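Local coordinates for protein importin subunit beta-1 (Saccharomyces cerevisiae, PDB 5OWU) that carries proteins into the nucleus as the importin beta subunit, pairing with importin alpha, which recognises the classical nuclear localization signal of the cargo, at residues A273-P278 and M285-W290. Residues are numbered along the deposited sequence; the frame is centred on the assembly and turned at random.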
ATOM      1  N   ALA A 273      22.620  15.150  17.535  1.00 42.64           N
ATOM      2  CA  ALA A 273      23.000  16.555  17.564  1.00 41.81           C
ATOM      3  C   ALA A 273      22.132  17.369  16.616  1.00 43.85           C
ATOM      4  O   ALA A 273      21.563  18.396  17.005  1.00 43.90           O
ATOM      5  CB  ALA A 273      24.476  16.702  17.201  1.00 49.67           C
ATOM      6  N   THR A 274      22.005  16.916  15.366  1.00 46.98           N
ATOM      7  CA  THR A 274      21.254  17.703  14.392  1.00 56.75           C
ATOM      8  C   THR A 274      19.742  17.641  14.599  1.00 54.95           C
ATOM      9  O   THR A 274      19.026  18.466  14.019  1.00 43.33           O
ATOM     10  CB  THR A 274      21.606  17.260  12.971  1.00 55.23           C
ATOM     11  OG1 THR A 274      21.641  15.831  12.901  1.00 75.77           O
ATOM     12  CG2 THR A 274      22.963  17.827  12.571  1.00 57.34           C
ATOM     13  N   MET A 275      19.231  16.725  15.426  1.00 44.75           N
ATOM     14  CA  MET A 275      17.798  16.750  15.708  1.00 43.43           C
ATOM     15  C   MET A 275      17.366  18.035  16.405  1.00 49.87           C
ATOM     16  O   MET A 275      16.166  18.323  16.460  1.00 45.58           O
ATOM     17  CB  MET A 275      17.390  15.554  16.568  1.00 37.47           C
ATOM     18  CG  MET A 275      15.894  15.307  16.557  1.00 37.93           C
ATOM     19  SD  MET A 275      15.425  13.733  17.274  1.00 40.47           S
ATOM     20  CE  MET A 275      16.119  12.588  16.099  1.00 33.31           C
ATOM     21  N   LYS A 276      18.306  18.806  16.948  1.00 54.27           N
ATOM     22  CA  LYS A 276      17.991  20.068  17.604  1.00 54.08           C
ATOM     23  C   LYS A 276      18.182  21.269  16.691  1.00 38.26           C
ATOM     24  O   LYS A 276      18.040  22.406  17.149  1.00 43.95           O
ATOM     25  CB  LYS A 276      18.847  20.236  18.866  1.00 54.89           C
ATOM     26  CG  LYS A 276      18.691  19.091  19.862  1.00 58.75           C
ATOM     27  CD  LYS A 276      19.102  19.490  21.275  1.00 54.64           C
ATOM     28  CE  LYS A 276      20.573  19.839  21.367  1.00 64.84           C
ATOM     29  NZ  LYS A 276      21.442  18.719  20.920  1.00 69.14           N
ATOM     30  N   SER A 277      18.499  21.048  15.425  1.00 35.61           N
ATOM     31  CA  SER A 277      18.718  22.161  14.516  1.00 48.94           C
ATOM     32  C   SER A 277      17.481  23.058  14.470  1.00 49.07           C
ATOM     33  O   SER A 277      16.353  22.557  14.383  1.00 40.91           O
ATOM     34  CB  SER A 277      19.031  21.653  13.113  1.00 42.50           C
ATOM     35  OG  SER A 277      19.005  22.715  12.173  1.00 45.84           O
ATOM     36  N   PRO A 278      17.651  24.384  14.510  1.00 53.76           N
ATOM     37  CA  PRO A 278      16.495  25.274  14.312  1.00 48.53           C
ATOM     38  C   PRO A 278      15.924  25.223  12.902  1.00 39.58           C
ATOM     39  O   PRO A 278      14.867  25.818  12.665  1.00 44.17           O
ATOM     40  CB  PRO A 278      17.060  26.665  14.636  1.00 51.53           C
ATOM     41  CG  PRO A 278      18.521  26.549  14.400  1.00 48.95           C
ATOM     42  CD  PRO A 278      18.896  25.138  14.741  1.00 56.18           C
ATOM     43  N   MET A 285      15.239  15.510   8.657  1.00 30.37           N
ATOM     44  CA  MET A 285      16.135  14.454   8.183  1.00 44.51           C
ATOM     45  C   MET A 285      16.506  13.504   9.313  1.00 34.98           C
ATOM     46  O   MET A 285      16.428  12.270   9.168  1.00 34.39           O
ATOM     47  CB  MET A 285      17.411  15.054   7.593  1.00 42.35           C
ATOM     48  CG  MET A 285      17.218  15.935   6.386  1.00 36.16           C
ATOM     49  SD  MET A 285      18.813  16.611   5.873  1.00 37.64           S
ATOM     50  CE  MET A 285      18.293  18.168   5.157  1.00 50.29           C
ATOM     51  N   THR A 286      16.937  14.060  10.451  1.00 36.26           N
ATOM     52  CA  THR A 286      17.345  13.178  11.546  1.00 38.56           C
ATOM     53  C   THR A 286      16.164  12.349  12.037  1.00 32.01           C
ATOM     54  O   THR A 286      16.298  11.146  12.325  1.00 35.15           O
ATOM     55  CB  THR A 286      17.950  13.984  12.700  1.00 35.81           C
ATOM     56  OG1 THR A 286      16.923  14.713  13.385  1.00 51.54           O
ATOM     57  CG2 THR A 286      18.999  14.954  12.190  1.00 49.21           C
ATOM     58  N   VAL A 287      14.987  12.975  12.111  1.00 32.93           N
ATOM     59  CA  VAL A 287      13.797  12.254  12.542  1.00 25.78           C
ATOM     60  C   VAL A 287      13.557  11.055  11.637  1.00 26.23           C
ATOM     61  O   VAL A 287      13.347   9.933  12.111  1.00 31.56           O
ATOM     62  CB  VAL A 287      12.582  13.198  12.574  1.00 33.13           C
ATOM     63  CG1 VAL A 287      11.299  12.419  12.855  1.00 28.90           C
ATOM     64  CG2 VAL A 287      12.782  14.266  13.630  1.00 32.00           C
ATOM     65  N   GLU A 288      13.602  11.269  10.317  1.00 28.41           N
ATOM     66  CA  GLU A 288      13.357  10.166   9.394  1.00 28.31           C
ATOM     67  C   GLU A 288      14.368   9.051   9.601  1.00 30.51           C
ATOM     68  O   GLU A 288      14.027   7.866   9.492  1.00 27.08           O
ATOM     69  CB  GLU A 288      13.396  10.659   7.943  1.00 30.92           C
ATOM     70  CG  GLU A 288      13.267   9.540   6.906  1.00 38.92           C
ATOM     71  CD  GLU A 288      11.984   8.737   7.058  1.00 54.03           C
ATOM     72  OE1 GLU A 288      11.000   9.275   7.616  1.00 56.66           O
ATOM     73  OE2 GLU A 288      11.959   7.566   6.618  1.00 59.43           O
ATOM     74  N   PHE A 289      15.619   9.408   9.895  1.00 33.33           N
ATOM     75  CA  PHE A 289      16.615   8.376  10.188  1.00 30.33           C
ATOM     76  C   PHE A 289      16.195   7.513  11.379  1.00 30.84           C
ATOM     77  O   PHE A 289      16.259   6.269  11.333  1.00 30.51           O
ATOM     78  CB  PHE A 289      17.967   9.033  10.453  1.00 36.24           C
ATOM     79  CG  PHE A 289      19.072   8.050  10.668  1.00 34.45           C
ATOM     80  CD1 PHE A 289      19.484   7.241   9.633  1.00 34.22           C
ATOM     81  CD2 PHE A 289      19.690   7.927  11.898  1.00 35.88           C
ATOM     82  CE1 PHE A 289      20.497   6.331   9.805  1.00 34.97           C
ATOM     83  CE2 PHE A 289      20.714   7.008  12.076  1.00 38.19           C
ATOM     84  CZ  PHE A 289      21.109   6.209  11.024  1.00 40.12           C
ATOM     85  N   TRP A 290      15.761   8.149  12.467  1.00 34.54           N
ATOM     86  CA  TRP A 290      15.415   7.343  13.634  1.00 31.61           C
ATOM     87  C   TRP A 290      14.115   6.572  13.424  1.00 32.10           C
ATOM     88  O   TRP A 290      13.971   5.452  13.938  1.00 27.47           O
ATOM     89  CB  TRP A 290      15.378   8.226  14.881  1.00 27.27           C
ATOM     90  CG  TRP A 290      16.767   8.431  15.384  1.00 37.68           C
ATOM     91  CD1 TRP A 290      17.582   9.500  15.147  1.00 31.56           C
ATOM     92  CD2 TRP A 290      17.529   7.511  16.173  1.00 29.39           C
ATOM     93  NE1 TRP A 290      18.803   9.304  15.750  1.00 30.22           N
ATOM     94  CE2 TRP A 290      18.796   8.090  16.383  1.00 29.71           C
ATOM     95  CE3 TRP A 290      17.263   6.250  16.721  1.00 27.74           C
ATOM     96  CZ2 TRP A 290      19.784   7.461  17.128  1.00 29.05           C
ATOM     97  CZ3 TRP A 290      18.246   5.626  17.453  1.00 29.19           C
ATOM     98  CH2 TRP A 290      19.494   6.233  17.651  1.00 30.77           C
TER
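Met-275 packs on Thr-286, Val-287 and Trp-290 in a buried, largely apolar contact inside HEAT repeat 7, where the two helices of the hairpin, 260-274 and 280-306, lie against each other close to their connecting turn. No hydrogen bond crosses between 273-278 and 285-290. The backbones are nevertheless close, the CA atoms of Met-275 and Thr-286 standing 5.5 Å apart. A type I turn, Thr-274 to Ser-277, starts the connection, with Ser-277 N bonded to Thr-274 O.

Met-275 does most of the reaching. With CG anti to the backbone N (chi1 -163°) the chain runs extended to SD, and the bend comes at chi3, -67°, which turns CE in toward helix 280-306. On the way CG passes 4.4 Å from Val-287 CG2. Leu-332 of helix 317-332 touches both Met-275 and Val-287, extending this apolar layer into the following repeat.

Thr-286 faces the methionine with its hydroxyl, and OG1 sits 3.2 Å from Met-275 CA, with CB and CG of the same residue close beside it. The partners are carbons, so this is packing; the hydroxyl's hydrogen bond goes to Ala-283 O, one turn back in its own helix. Thr-274 turns its hydroxyl back likewise, to Leu-270 O. The indole of Trp-290 gives its NE1 to Thr-271 OG1, a bond that ties the two helices together and helps fix the ring, while Phe-289 CD2 lies above one face, toward its rim. The side chains of Met-275 and Trp-290 cross at about a right angle, and Met-275 CE meets the ring obliquely, 3.5 Å from Trp-290 CD1.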